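Local coordinates for superoxide dismutase [Mn/Fe] (Aeropyrum pernix, PDB 3AK2) that catalyses the dismutation of superoxide to oxygen and hydrogen peroxide as a cambialistic enzyme of the iron/manganese superoxide dismutase family, at the interface of chains A and B and the interface of chains A and C. Numbering follows the deposited sequence. Chains: chain A/B/C, Superoxide dismutase [Mn/Fe].

Contact 1: the interface of chains A and B. Residues chain A 159, 201-202, 205-206, 209-210; chain B 159, 202, 205-206, 209.
A:Leu209 and B:Leu209 point at each other tip to tip across a local two-fold axis, in an interface of the deposited assembly, possibly a tetramer contact, between the C-terminal segments of two subunits of the iron/manganese superoxide dismutase family. A:Leu209 CD1 meets B:Leu209 CD1 at 3.9 Å. Each leucine sits on the 3-10 turn 207-209 and has CG anti to its own carbonyl carbon (chi1 -65° in A:Leu209), which turns the branched end toward the opposite subunit. The second methyl of each fork is spent on the partner's helix 192-205: A:Leu209 CD2 presses on the backbone CA of B:Ala202 at 3.5 Å, a tight fit, and B:Leu209 CD2 does the same to A:Ala202. B:Leu209 CD2 also lies 3.8 Å from A:Asn205 CB, beside the polar end of the patch. The CD1 branches are flanked by valines of strand 159-160, which lie at about a right angle to the leucines; B:Val159 CG2 comes to 4.0 Å from A:Leu209 CD1. The other methyl, B:Val159 CG1, sits against the phenol end of A:Tyr210, 3.6 Å from the hydroxyl oxygen OH. Within chain A, A:Leu209 CB covers one face of that ring near its rim. At the C-terminal ends of the two helices A:Asn205 and B:Asn205 cross with amide planes 85° apart. B:Asn205 ND2 donates a hydrogen bond to the backbone carbonyl A:Asn205 O at 3.0 Å, with 158° at the hydrogen. The acceptor lies close to the B:Asn205 amide plane, while the donor meets the carbonyl at a strongly bent angle. The A:Asn205 amide is rotated differently about its second torsion, and its ND2 rests against the B:Asn205 amide group as a contact.

Contact 2: the interface of chains A and C. Residues chain A 127-128, 167-169; chain C 127-128, 167-169.
A:Glu168 and C:Glu168 open the 3-10 turns 168-170 of two subunits that meet about a two-fold axis, so that the backbone N-H of each following histidine serves the other chain's carboxylate. This is the interface of the iron/manganese superoxide dismutase family in which a glutamate of one subunit bonds to a metal-binding histidine of the other, tying two active sites together. Each glutamate runs extended beyond CG (chi2 180° in A:Glu168), which carries its carboxylate across to the partner's histidine. There one oxygen takes the ring and the other the backbone. A:Glu168 OE2 accepts from C:His169 ND1 at 2.7 Å through its syn lone pair; the bond is nearly straight, 165° at the hydrogen. C:His169 N donates to A:Glu168 OE1 at 2.9 Å, approaching from above the carboxylate plane. A:Glu168 OE2 lies at the edge of the C:His169 ring, in its plane, although the carboxylate as a whole is turned 70° from the imidazole. The bond to ND1, together with coordination of manganese, restrains rotation of the imidazole; the bond from N fixes the carboxylate on the backbone side. The carboxylate may make the metal-facing nitrogen a stronger donor to manganese. The twin bonds from A:His169 to C:Glu168 match these closely. Both glutamates pass near the axis: A:Glu168 CB and C:Glu168 CB are 3.8 Å apart, and A:Glu168 OE1 and C:Glu168 OE1 4.7 Å; the like charges are presumably eased by the histidine N-H groups. Beside the glutamates the valines meet tip to tip, A:Val128 CG1 against C:Val128 CG1 at 3.7 Å. Within each chain, Val128 CG2 lies over the centre of the Trp167 indole. That indole presents an edge to the partner glutamate's OE2, and at its far rim A:Trp167 CH2 touches C:Gly127 CA at 3.6 Å.

Contact 1: the interface of chains A and B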
ATOM      1  N   VAL A 159     -13.051  13.247  -9.246  1.00 10.20           N
ATOM      2  CA  VAL A 159     -12.907  14.561  -8.633  1.00 10.32           C
ATOM      3  C   VAL A 159     -13.628  14.559  -7.288  1.00 10.64           C
ATOM      4  O   VAL A 159     -14.860  14.531  -7.269  1.00 10.97           O
ATOM      5  CB  VAL A 159     -13.538  15.656  -9.522  1.00 10.37           C
ATOM      6  CG1 VAL A 159     -13.413  17.030  -8.861  1.00 10.54           C
ATOM      7  CG2 VAL A 159     -12.910  15.656 -10.913  1.00 10.79           C
ATOM      8  N   GLN A 201     -18.889  22.853 -10.872  1.00 15.48           N
ATOM      9  CA  GLN A 201     -17.612  22.969 -11.564  1.00 15.71           C
ATOM     10  C   GLN A 201     -17.229  21.676 -12.281  1.00 15.45           C
ATOM     11  O   GLN A 201     -16.770  21.714 -13.419  1.00 15.70           O
ATOM     12  CB  GLN A 201     -16.499  23.413 -10.609  1.00 15.89           C
ATOM     13  CG  GLN A 201     -16.658  24.844 -10.098  1.00 17.58           C
ATOM     14  CD  GLN A 201     -16.850  25.862 -11.212  1.00 19.52           C
ATOM     15  OE1 GLN A 201     -16.058  25.935 -12.157  1.00 20.78           O
ATOM     16  NE2 GLN A 201     -17.908  26.655 -11.103  1.00 20.31           N
ATOM     17  N   ALA A 202     -17.445  20.540 -11.620  1.00 15.24           N
ATOM     18  CA  ALA A 202     -17.151  19.231 -12.210  1.00 15.35           C
ATOM     19  C   ALA A 202     -18.016  18.926 -13.437  1.00 15.65           C
ATOM     20  O   ALA A 202     -17.508  18.454 -14.456  1.00 15.08           O
ATOM     21  CB  ALA A 202     -17.278  18.137 -11.163  1.00 15.06           C
ATOM     22  N   ASN A 205     -16.537  21.079 -16.194  1.00 19.06           N
ATOM     23  CA  ASN A 205     -15.094  21.049 -16.481  1.00 18.74           C
ATOM     24  C   ASN A 205     -14.404  19.679 -16.619  1.00 18.42           C
ATOM     25  O   ASN A 205     -13.400  19.570 -17.322  1.00 18.06           O
ATOM     26  CB  ASN A 205     -14.330  21.864 -15.422  1.00 18.96           C
ATOM     27  CG  ASN A 205     -14.603  23.360 -15.505  1.00 19.84           C
ATOM     28  OD1 ASN A 205     -15.289  23.926 -14.651  1.00 22.05           O
ATOM     29  ND2 ASN A 205     -14.049  24.008 -16.522  1.00 20.44           N
ATOM     30  N   ALA A 206     -14.917  18.650 -15.947  1.00 18.21           N
ATOM     31  CA  ALA A 206     -14.134  17.419 -15.736  1.00 18.40           C
ATOM     32  C   ALA A 206     -13.922  16.510 -16.956  1.00 18.50           C
ATOM     33  O   ALA A 206     -12.786  16.138 -17.257  1.00 18.36           O
ATOM     34  CB  ALA A 206     -14.691  16.623 -14.559  1.00 18.39           C
ATOM     35  N   LEU A 209     -11.045  16.900 -19.769  1.00 19.27           N
ATOM     36  CA  LEU A 209      -9.661  16.665 -19.351  1.00 19.10           C
ATOM     37  C   LEU A 209      -9.138  15.319 -19.848  1.00 19.38           C
ATOM     38  O   LEU A 209      -7.926  15.125 -19.966  1.00 19.42           O
ATOM     39  CB  LEU A 209      -9.538  16.702 -17.822  1.00 18.75           C
ATOM     40  CG  LEU A 209      -9.798  17.992 -17.039  1.00 17.73           C
ATOM     41  CD1 LEU A 209      -9.883  17.707 -15.544  1.00 16.75           C
ATOM     42  CD2 LEU A 209      -8.719  19.016 -17.321  1.00 17.11           C
ATOM     43  N   TYR A 210     -10.061  14.405 -20.147  1.00 19.56           N
ATOM     44  CA  TYR A 210      -9.721  13.008 -20.413  1.00 19.98           C
ATOM     45  C   TYR A 210     -10.234  12.484 -21.746  1.00 20.58           C
ATOM     46  O   TYR A 210      -9.556  11.697 -22.410  1.00 20.69           O
ATOM     47  CB  TYR A 210     -10.251  12.134 -19.278  1.00 19.72           C
ATOM     48  CG  TYR A 210      -9.690  12.545 -17.947  1.00 19.01           C
ATOM     49  CD1 TYR A 210      -8.388  12.210 -17.606  1.00 18.96           C
ATOM     50  CD2 TYR A 210     -10.444  13.294 -17.043  1.00 17.54           C
ATOM     51  CE1 TYR A 210      -7.848  12.589 -16.405  1.00 17.93           C
ATOM     52  CE2 TYR A 210      -9.905  13.683 -15.820  1.00 16.89           C
ATOM     53  CZ  TYR A 210      -8.603  13.321 -15.517  1.00 16.89           C
ATOM     54  OH  TYR A 210      -8.028  13.677 -14.327  1.00 17.49           O
TER
ATOM     55  N   VAL B 159      -3.914  15.933 -12.730  1.00  9.88           N
ATOM     56  CA  VAL B 159      -4.520  15.430 -13.960  1.00 10.39           C
ATOM     57  C   VAL B 159      -3.429  14.808 -14.828  1.00 10.15           C
ATOM     58  O   VAL B 159      -2.566  15.532 -15.332  1.00 10.50           O
ATOM     59  CB  VAL B 159      -5.213  16.575 -14.749  1.00 10.48           C
ATOM     60  CG1 VAL B 159      -5.841  16.045 -16.036  1.00 11.12           C
ATOM     61  CG2 VAL B 159      -6.261  17.273 -13.896  1.00 11.23           C
ATOM     62  N   ALA B 202      -6.492  20.990 -19.614  1.00 15.21           N
ATOM     63  CA  ALA B 202      -6.153  21.171 -18.202  1.00 15.28           C
ATOM     64  C   ALA B 202      -5.965  22.645 -17.831  1.00 15.63           C
ATOM     65  O   ALA B 202      -6.452  23.098 -16.793  1.00 15.62           O
ATOM     66  CB  ALA B 202      -4.923  20.351 -17.838  1.00 14.81           C
ATOM     67  N   ASN B 205      -9.525  24.085 -17.719  1.00 17.59           N
ATOM     68  CA  ASN B 205     -10.557  23.434 -16.900  1.00 17.16           C
ATOM     69  C   ASN B 205     -10.182  22.925 -15.503  1.00 16.60           C
ATOM     70  O   ASN B 205     -11.063  22.787 -14.655  1.00 16.24           O
ATOM     71  CB  ASN B 205     -11.198  22.284 -17.686  1.00 17.57           C
ATOM     72  CG  ASN B 205     -12.114  22.769 -18.796  1.00 18.55           C
ATOM     73  OD1 ASN B 205     -12.001  23.900 -19.271  1.00 21.14           O
ATOM     74  ND2 ASN B 205     -13.029  21.910 -19.217  1.00 19.91           N
ATOM     75  N   ALA B 206      -8.904  22.641 -15.262  1.00 16.25           N
ATOM     76  CA  ALA B 206      -8.507  21.927 -14.036  1.00 16.31           C
ATOM     77  C   ALA B 206      -8.630  22.739 -12.742  1.00 16.30           C
ATOM     78  O   ALA B 206      -9.227  22.280 -11.769  1.00 15.80           O
ATOM     79  CB  ALA B 206      -7.104  21.343 -14.179  1.00 16.44           C
ATOM     80  N   LEU B 209     -12.001  23.231 -10.556  1.00 19.31           N
ATOM     81  CA  LEU B 209     -12.574  22.052  -9.897  1.00 19.05           C
ATOM     82  C   LEU B 209     -12.336  22.059  -8.390  1.00 19.30           C
ATOM     83  O   LEU B 209     -13.068  21.412  -7.634  1.00 19.42           O
ATOM     84  CB  LEU B 209     -11.979  20.765 -10.475  1.00 18.89           C
ATOM     85  CG  LEU B 209     -12.275  20.363 -11.919  1.00 18.36           C
ATOM     86  CD1 LEU B 209     -11.408  19.179 -12.322  1.00 17.47           C
ATOM     87  CD2 LEU B 209     -13.748  20.038 -12.094  1.00 17.72           C
TER

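Contact 2: the interface of chains A and C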
ATOM      1  N   GLY A 127      -7.221   1.463   8.956  1.00 12.08           N
ATOM      2  CA  GLY A 127      -6.191   2.435   9.314  1.00 12.14           C
ATOM      3  C   GLY A 127      -6.734   3.840   9.140  1.00 12.08           C
ATOM      4  O   GLY A 127      -7.928   4.083   9.317  1.00 13.35           O
ATOM      5  N   VAL A 128      -5.864   4.773   8.791  1.00 11.24           N
ATOM      6  CA  VAL A 128      -6.293   6.149   8.615  1.00 10.67           C
ATOM      7  C   VAL A 128      -6.602   6.420   7.144  1.00 10.12           C
ATOM      8  O   VAL A 128      -6.077   5.744   6.255  1.00  9.95           O
ATOM      9  CB  VAL A 128      -5.260   7.139   9.168  1.00 10.18           C
ATOM     10  CG1 VAL A 128      -5.126   6.967  10.680  1.00 11.26           C
ATOM     11  CG2 VAL A 128      -3.908   6.969   8.485  1.00 10.79           C
ATOM     12  N   TRP A 167      -8.745  10.000   9.630  1.00  9.69           N
ATOM     13  CA  TRP A 167      -7.515   9.851  10.395  1.00  9.79           C
ATOM     14  C   TRP A 167      -7.878  10.006  11.864  1.00 10.14           C
ATOM     15  O   TRP A 167      -8.803  10.748  12.202  1.00  9.87           O
ATOM     16  CB  TRP A 167      -6.498  10.916  10.022  1.00  9.41           C
ATOM     17  CG  TRP A 167      -5.761  10.653   8.746  1.00  9.24           C
ATOM     18  CD1 TRP A 167      -6.297  10.524   7.492  1.00  9.65           C
ATOM     19  CD2 TRP A 167      -4.347  10.515   8.596  1.00  9.18           C
ATOM     20  NE1 TRP A 167      -5.300  10.305   6.575  1.00  9.48           N
ATOM     21  CE2 TRP A 167      -4.092  10.304   7.222  1.00  8.70           C
ATOM     22  CE3 TRP A 167      -3.267  10.550   9.488  1.00  9.71           C
ATOM     23  CZ2 TRP A 167      -2.798  10.119   6.720  1.00  8.87           C
ATOM     24  CZ3 TRP A 167      -1.984  10.370   8.991  1.00  9.78           C
ATOM     25  CH2 TRP A 167      -1.761  10.159   7.618  1.00  9.40           C
ATOM     26  N   GLU A 168      -7.154   9.316  12.735  1.00 10.25           N
ATOM     27  CA  GLU A 168      -7.472   9.362  14.160  1.00 10.85           C
ATOM     28  C   GLU A 168      -7.385  10.783  14.718  1.00 10.88           C
ATOM     29  O   GLU A 168      -8.205  11.166  15.554  1.00 10.90           O
ATOM     30  CB  GLU A 168      -6.607   8.369  14.935  1.00 11.00           C
ATOM     31  CG  GLU A 168      -6.906   6.922  14.538  1.00 11.70           C
ATOM     32  CD  GLU A 168      -6.078   5.890  15.272  1.00 12.23           C
ATOM     33  OE1 GLU A 168      -4.861   6.102  15.459  1.00 12.32           O
ATOM     34  OE2 GLU A 168      -6.653   4.842  15.639  1.00 13.87           O
ATOM     35  N   HIS A 169      -6.432  11.575  14.229  1.00 10.61           N
ATOM     36  CA  HIS A 169      -6.293  12.960  14.684  1.00 10.68           C
ATOM     37  C   HIS A 169      -7.519  13.831  14.413  1.00 10.97           C
ATOM     38  O   HIS A 169      -7.658  14.899  15.008  1.00 11.33           O
ATOM     39  CB  HIS A 169      -5.024  13.633  14.134  1.00 10.67           C
ATOM     40  CG  HIS A 169      -5.023  13.848  12.647  1.00  9.81           C
ATOM     41  ND1 HIS A 169      -4.095  13.255  11.818  1.00 10.12           N
ATOM     42  CD2 HIS A 169      -5.801  14.617  11.844  1.00  9.46           C
ATOM     43  CE1 HIS A 169      -4.311  13.635  10.570  1.00 10.08           C
ATOM     44  NE2 HIS A 169      -5.343  14.459  10.557  1.00  9.80           N
TER
ATOM     45  N   GLY C 127       1.937   8.058   7.940  1.00 10.72           N
ATOM     46  CA  GLY C 127       0.654   7.562   8.420  1.00 11.13           C
ATOM     47  C   GLY C 127       0.858   6.861   9.750  1.00 11.03           C
ATOM     48  O   GLY C 127       1.748   7.219  10.528  1.00 12.49           O
ATOM     49  N   VAL C 128       0.048   5.844  10.000  1.00 10.25           N
ATOM     50  CA  VAL C 128       0.143   5.074  11.229  1.00 10.12           C
ATOM     51  C   VAL C 128       0.954   3.803  10.976  1.00 10.02           C
ATOM     52  O   VAL C 128       1.013   3.299   9.852  1.00  9.62           O
ATOM     53  CB  VAL C 128      -1.257   4.739  11.785  1.00 10.39           C
ATOM     54  CG1 VAL C 128      -1.964   6.007  12.247  1.00 10.40           C
ATOM     55  CG2 VAL C 128      -2.099   3.987  10.757  1.00 10.27           C
ATOM     56  N   TRP C 167       0.831   4.459  15.786  1.00 10.33           N
ATOM     57  CA  TRP C 167      -0.528   4.849  15.450  1.00 10.40           C
ATOM     58  C   TRP C 167      -0.907   6.040  16.328  1.00 10.46           C
ATOM     59  O   TRP C 167      -0.462   6.148  17.472  1.00 10.74           O
ATOM     60  CB  TRP C 167      -1.497   3.705  15.708  1.00 10.21           C
ATOM     61  CG  TRP C 167      -1.517   2.625  14.660  1.00 10.05           C
ATOM     62  CD1 TRP C 167      -0.487   1.805  14.287  1.00 10.51           C
ATOM     63  CD2 TRP C 167      -2.648   2.228  13.881  1.00  9.73           C
ATOM     64  NE1 TRP C 167      -0.905   0.930  13.303  1.00  9.69           N
ATOM     65  CE2 TRP C 167      -2.230   1.170  13.039  1.00 10.51           C
ATOM     66  CE3 TRP C 167      -3.974   2.678  13.795  1.00 10.35           C
ATOM     67  CZ2 TRP C 167      -3.098   0.550  12.131  1.00  9.67           C
ATOM     68  CZ3 TRP C 167      -4.837   2.057  12.893  1.00 10.09           C
ATOM     69  CH2 TRP C 167      -4.391   1.006  12.075  1.00 10.26           C
ATOM     70  N   GLU C 168      -1.730   6.938  15.800  1.00 10.20           N
ATOM     71  CA  GLU C 168      -2.108   8.135  16.548  1.00 10.55           C
ATOM     72  C   GLU C 168      -2.770   7.793  17.889  1.00 11.01           C
ATOM     73  O   GLU C 168      -2.508   8.459  18.893  1.00 11.11           O
ATOM     74  CB  GLU C 168      -2.960   9.068  15.682  1.00 10.53           C
ATOM     75  CG  GLU C 168      -2.166   9.605  14.488  1.00 10.80           C
ATOM     76  CD  GLU C 168      -2.967  10.496  13.567  1.00 11.17           C
ATOM     77  OE1 GLU C 168      -4.148  10.183  13.300  1.00 10.68           O
ATOM     78  OE2 GLU C 168      -2.393  11.505  13.098  1.00 12.71           O
ATOM     79  N   HIS C 169      -3.563   6.724  17.924  1.00 10.87           N
ATOM     80  CA  HIS C 169      -4.217   6.309  19.171  1.00 11.45           C
ATOM     81  C   HIS C 169      -3.249   5.913  20.295  1.00 11.73           C
ATOM     82  O   HIS C 169      -3.640   5.871  21.465  1.00 12.52           O
ATOM     83  CB  HIS C 169      -5.261   5.208  18.930  1.00 11.19           C
ATOM     84  CG  HIS C 169      -4.693   3.901  18.464  1.00 11.41           C
ATOM     85  ND1 HIS C 169      -5.026   3.341  17.250  1.00 11.32           N
ATOM     86  CD2 HIS C 169      -3.845   3.027  19.060  1.00 10.67           C
ATOM     87  CE1 HIS C 169      -4.399   2.187  17.111  1.00 11.20           C
ATOM     88  NE2 HIS C 169      -3.675   1.973  18.194  1.00 10.47           N
TER

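The centres of contact 1 and contact 2 lie about 31 Å apart, and chain A takes part in both with different residues, so it can bind chains B and C at once. Strand 159-160, used in contact 1, is followed closely in sequence by strand 163-165, which ends at the metal ligand Asp165, and by the 3-10 turn 168-170 of contact 2. The two contacts differ in kind: contact 2 includes the metal ligand His169 of each chain, while contact 1 uses no metal ligand. Together the two interfaces fit a tetramer built from two such pairs, as in the deposited four-chain assembly.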